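Local structure of glucuronoarabinoxylan endo-1,4-beta-xylanase (Clostridium papyrosolvens, 4FMV) at residues Asn160-Asn165 against Val173-Ser178; Asp187-Asp192 against Asp197-Leu202. The protein is a family 30 endoxylanase, whose barrel-bearing catalytic part, the piece present here, hydrolyses internal beta-1,4 linkages of the xylan backbone. All blocks are in the same frame, centred on the assembly; numbering follows the deposited sequence.

Both contacts are buried and pack helices onto the outside of one barrel, on strands 172-178 and 201-205, which are parallel neighbours. Contact 1 lays helix 155-164 on the first strand; contact 2 lays helix 183-190 on the second and on the turn leading into it. Met162 of contact 1 also touches Ile189 and Met199 of contact 2, so the two patches merge, their centres about 7 Å apart. Aliphatic groups and sulfur make up both cores. Polar links appear farther out: Lys163 NZ forms a 2.7 Å salt bridge with Asp192 OD1, and Met162 O probably accepts a hydrogen bond from Asn198 ND2.

Contact 1. Residues Asn160-Asn165 against Val173-Ser178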
# COMPACT_ATOMS: atom_id res chain seq x y z
N ASN A 160 21.39 -10.20 -7.37
CA ASN A 160 21.74 -11.55 -7.80
C ASN A 160 20.50 -12.46 -7.87
O ASN A 160 20.30 -13.21 -8.83
CB ASN A 160 22.78 -12.16 -6.87
CG ASN A 160 24.13 -11.50 -6.98
OD1 ASN A 160 24.43 -10.84 -7.98
ND2 ASN A 160 24.97 -11.69 -5.96
N PHE A 161 19.66 -12.38 -6.84
CA PHE A 161 18.45 -13.19 -6.78
C PHE A 161 17.47 -12.77 -7.88
O PHE A 161 16.87 -13.62 -8.59
CB PHE A 161 17.78 -13.05 -5.41
CG PHE A 161 16.62 -13.98 -5.23
CD1 PHE A 161 16.81 -15.26 -4.74
CD2 PHE A 161 15.34 -13.59 -5.58
CE1 PHE A 161 15.74 -16.12 -4.60
CE2 PHE A 161 14.29 -14.44 -5.44
CZ PHE A 161 14.49 -15.71 -4.95
N MET A 162 17.28 -11.47 -8.01
CA MET A 162 16.43 -10.92 -9.07
C MET A 162 16.88 -11.32 -10.49
O MET A 162 16.02 -11.59 -11.33
CB MET A 162 16.31 -9.39 -8.96
CG MET A 162 15.48 -8.90 -7.75
SD MET A 162 13.77 -9.51 -7.67
CE MET A 162 13.02 -8.66 -9.07
N LYS A 163 18.18 -11.36 -10.77
CA LYS A 163 18.62 -11.87 -12.09
C LYS A 163 18.49 -13.38 -12.25
O LYS A 163 17.92 -13.87 -13.22
CB LYS A 163 20.06 -11.45 -12.44
CG LYS A 163 20.26 -9.97 -12.67
CD LYS A 163 21.71 -9.64 -13.05
CE LYS A 163 22.01 -10.02 -14.50
NZ LYS A 163 23.10 -9.14 -15.11
N ASN A 164 19.07 -14.12 -11.31
CA ASN A 164 19.24 -15.57 -11.47
C ASN A 164 18.16 -16.49 -10.95
O ASN A 164 18.09 -17.63 -11.35
CB ASN A 164 20.59 -15.96 -10.88
CG ASN A 164 21.70 -15.18 -11.52
OD1 ASN A 164 21.64 -14.91 -12.72
ND2 ASN A 164 22.69 -14.78 -10.74
N ASN A 165 17.30 -15.95 -10.11
CA ASN A 165 16.32 -16.75 -9.36
C ASN A 165 14.87 -16.34 -9.61
O ASN A 165 14.00 -17.20 -9.79
CB ASN A 165 16.68 -16.89 -7.87
CG ASN A 165 18.06 -17.50 -7.67
OD1 ASN A 165 19.00 -16.79 -7.33
ND2 ASN A 165 18.19 -18.82 -7.92
N VAL A 173 6.57 -10.72 -9.07
CA VAL A 173 7.61 -10.54 -8.06
C VAL A 173 7.67 -9.09 -7.57
O VAL A 173 7.71 -8.15 -8.37
CB VAL A 173 9.00 -10.95 -8.61
CG1 VAL A 173 10.12 -10.55 -7.63
CG2 VAL A 173 9.03 -12.46 -8.90
N MET A 174 7.67 -8.92 -6.25
CA MET A 174 7.81 -7.62 -5.65
C MET A 174 9.19 -7.50 -5.03
O MET A 174 9.68 -8.43 -4.41
CB MET A 174 6.76 -7.45 -4.54
CG MET A 174 6.98 -6.24 -3.64
SD MET A 174 5.68 -6.09 -2.36
CE MET A 174 4.25 -5.61 -3.34
N ALA A 175 9.83 -6.34 -5.20
CA ALA A 175 11.05 -6.07 -4.47
C ALA A 175 11.33 -4.58 -4.47
O ALA A 175 10.76 -3.86 -5.30
CB ALA A 175 12.20 -6.76 -5.20
N PRO A 176 12.34 -4.15 -3.71
CA PRO A 176 13.04 -4.64 -2.50
C PRO A 176 12.34 -4.45 -1.15
O PRO A 176 12.87 -4.96 -0.18
CB PRO A 176 14.40 -3.95 -2.58
CG PRO A 176 14.08 -2.64 -3.15
CD PRO A 176 12.98 -2.90 -4.18
N GLU A 177 11.31 -3.60 -1.07
CA GLU A 177 10.70 -3.21 0.21
C GLU A 177 11.72 -2.62 1.20
O GLU A 177 11.78 -3.04 2.36
CB GLU A 177 9.94 -4.37 0.86
CG GLU A 177 8.70 -4.86 0.07
CD GLU A 177 7.71 -5.55 0.98
OE1 GLU A 177 6.98 -4.81 1.67
OE2 GLU A 177 7.69 -6.81 1.04
N SER A 178 12.50 -1.66 0.73
CA SER A 178 13.40 -0.91 1.60
C SER A 178 12.60 -0.20 2.68
O SER A 178 11.51 0.32 2.42
CB SER A 178 14.19 0.11 0.78
OG SER A 178 14.85 1.02 1.65
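Glu177 OE1 is gripped by three groups, Arg47 NH2 in a salt bridge and Thr231 OG1 and His205 NE2 by hydrogen bonds, on the segment whose earlier residues Val173 and Ala175 receive the tip of Met162. Ser86 OG and Ser139 OG bind the other carboxylate oxygen, OE2, so this buried acid is fixed in rotation by residues from five other strands of the barrel. The helix meets the strand without any hydrogen bond. Met162 and Val173 reach toward each other tip to tip, with Met162 CE 3.7 Å from Val173 CG1. The sulfur lies alongside the same methyl, Met162 SD being 3.8 Å from Val173 CG1, and it also stands 4.0 Å from Ala175 CB. Methionine suits this place because its chain can curl: successive turns of like sign at chi2 (-58°) and chi3 (-69°) bring the thioether to the strand, although CB does not point straight at it. Val173 answers with the branch held anti to its backbone N (chi1 171°), and as a beta-branched residue it is at home in a strand. Ala175, two residues on, has one small methyl, which leaves room for the sulfur beside it. Between them Met174 has its CB turned away from the helix, and its side chain touches Trp229 and Thr231. At the end of the helix, Asn165 CB sits 3.4 Å above one face of the Phe161 ring, offset toward its rim. The alternation of Val173, Met174 and Ala175 is interrupted by the cis peptide before Pro176 and the positive phi of Glu177, which carries its carboxylate to partners on the barrel strands. A strand packed against the helix that precedes it is typical of a (beta/alpha)8 barrel.

Contact 2. Residues Asp187-Asp192 against Asp197-Leu202; sequences DPILND and DNMDVL
Met199 lays its side chain against Ile189 and Leu190 of the helix, and takes part in two of the three touching pairs. CB, directed toward the helix, lies 4.0 Å from Ile189 CG2. The next two torsions keep the chain extended, with CG anti to the backbone N (chi1 -176°); CG spaces SD from CB without itself meeting the helix segment. SD then meets the same methyl again, 3.9 Å from Ile189 CG2; the two side chains cross at about a right angle. A bend at the thioether (chi3 82°) turns CE aside, and CE ends 3.9 Å from Leu190 CD2. The beta branch of Ile189 places CG2 close to the helix backbone, where both CB and SD of Met199 meet it, and the unbranched methionine adapts to it at these two points. Leu190 extends the patch to the strand. Both its methyls approach a single atom: CD1 is 3.9 Å from Leu202 CD1, and CD2 approaches that same Leu202 atom to 4.1 Å. The gamma branch of leucine suits this task, since one methyl can face the methionine while both meet the strand. Tyr216 and Tyr219 touch Leu190 and Leu202 as well, continuing the apolar surroundings. Polar groups flank the turn. Asp192 stands at the N-cap of helix 193-198, where its OD2 accepts a hydrogen bond from Ala195 N, and Asp200 OD2 binds Val173 N on the neighbouring strand. Because only aliphatic carbons and a thioether sulfur meet across the interface and no hydrogen bond crosses it, cohesion here comes from dispersion and the exclusion of water; its direction is set by shape, while the Asp192 cap and the Asp200 bond help to hold the turn.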
# COMPACT_ATOMS: atom_id res chain seq x y z
N ASP A 187 17.97 0.52 -7.19
CA ASP A 187 18.62 1.02 -8.40
C ASP A 187 19.24 -0.13 -9.18
O ASP A 187 19.19 -0.13 -10.40
CB ASP A 187 19.70 2.08 -8.09
CG ASP A 187 19.12 3.48 -7.86
OD1 ASP A 187 17.89 3.68 -8.00
OD2 ASP A 187 19.90 4.40 -7.53
N PRO A 188 19.87 -1.10 -8.49
CA PRO A 188 20.52 -2.12 -9.33
C PRO A 188 19.51 -2.94 -10.14
O PRO A 188 19.82 -3.35 -11.27
CB PRO A 188 21.26 -2.99 -8.30
CG PRO A 188 21.60 -2.03 -7.20
CD PRO A 188 20.36 -1.14 -7.10
N ILE A 189 18.33 -3.17 -9.59
CA ILE A 189 17.27 -3.89 -10.29
C ILE A 189 16.83 -3.10 -11.52
O ILE A 189 16.75 -3.64 -12.64
CB ILE A 189 16.04 -4.11 -9.35
CG1 ILE A 189 16.42 -5.02 -8.18
CG2 ILE A 189 14.85 -4.69 -10.12
CD1 ILE A 189 15.45 -4.95 -7.04
N LEU A 190 16.56 -1.81 -11.34
CA LEU A 190 16.09 -0.98 -12.44
C LEU A 190 17.14 -0.83 -13.56
O LEU A 190 16.79 -0.73 -14.74
CB LEU A 190 15.62 0.40 -11.93
CG LEU A 190 14.52 0.33 -10.86
CD1 LEU A 190 14.11 1.73 -10.35
CD2 LEU A 190 13.31 -0.41 -11.41
N ASN A 191 18.42 -0.85 -13.19
CA ASN A 191 19.49 -0.67 -14.19
C ASN A 191 19.94 -1.96 -14.86
O ASN A 191 20.85 -1.96 -15.70
CB ASN A 191 20.72 -0.01 -13.56
CG ASN A 191 20.48 1.42 -13.18
OD1 ASN A 191 19.80 2.17 -13.91
ND2 ASN A 191 21.02 1.83 -12.03
N ASP A 192 19.34 -3.07 -14.46
CA ASP A 192 19.70 -4.33 -15.08
C ASP A 192 18.49 -4.81 -15.84
O ASP A 192 17.41 -4.95 -15.26
CB ASP A 192 20.14 -5.37 -14.05
CG ASP A 192 20.56 -6.69 -14.70
OD1 ASP A 192 21.75 -6.83 -15.06
OD2 ASP A 192 19.71 -7.60 -14.86
N ASP A 197 13.15 -7.13 -15.81
CA ASP A 197 12.19 -8.05 -16.41
C ASP A 197 11.54 -8.93 -15.35
O ASP A 197 10.35 -9.29 -15.44
CB ASP A 197 12.86 -8.96 -17.43
CG ASP A 197 12.75 -8.43 -18.84
OD1 ASP A 197 11.88 -7.56 -19.07
OD2 ASP A 197 13.52 -8.88 -19.71
N ASN A 198 12.35 -9.31 -14.36
CA ASN A 198 11.89 -10.20 -13.31
C ASN A 198 11.16 -9.49 -12.16
O ASN A 198 10.65 -10.15 -11.27
CB ASN A 198 13.04 -11.07 -12.78
CG ASN A 198 13.49 -12.10 -13.79
OD1 ASN A 198 12.76 -12.41 -14.73
ND2 ASN A 198 14.71 -12.62 -13.61
N MET A 199 11.13 -8.15 -12.21
CA MET A 199 10.40 -7.34 -11.24
C MET A 199 9.08 -6.84 -11.80
O MET A 199 9.07 -6.18 -12.84
CB MET A 199 11.20 -6.12 -10.82
CG MET A 199 10.51 -5.30 -9.74
SD MET A 199 11.15 -3.62 -9.59
CE MET A 199 10.24 -2.84 -10.93
N ASP A 200 7.98 -7.26 -11.20
CA ASP A 200 6.66 -6.68 -11.45
C ASP A 200 6.21 -5.47 -10.64
O ASP A 200 5.59 -4.55 -11.18
CB ASP A 200 5.63 -7.79 -11.46
CG ASP A 200 6.07 -8.92 -12.37
OD1 ASP A 200 5.92 -8.76 -13.60
OD2 ASP A 200 6.60 -9.92 -11.86
N VAL A 201 6.48 -5.49 -9.34
CA VAL A 201 6.06 -4.40 -8.47
C VAL A 201 7.26 -3.93 -7.66
O VAL A 201 7.94 -4.74 -7.03
CB VAL A 201 4.91 -4.84 -7.51
CG1 VAL A 201 4.51 -3.70 -6.59
CG2 VAL A 201 3.68 -5.32 -8.33
N LEU A 202 7.53 -2.63 -7.69
CA LEU A 202 8.61 -2.10 -6.85
C LEU A 202 7.90 -1.69 -5.56
O LEU A 202 7.07 -0.78 -5.58
CB LEU A 202 9.26 -0.87 -7.53
CG LEU A 202 10.66 -0.46 -7.03
CD1 LEU A 202 11.30 0.58 -7.95
CD2 LEU A 202 10.57 0.06 -5.63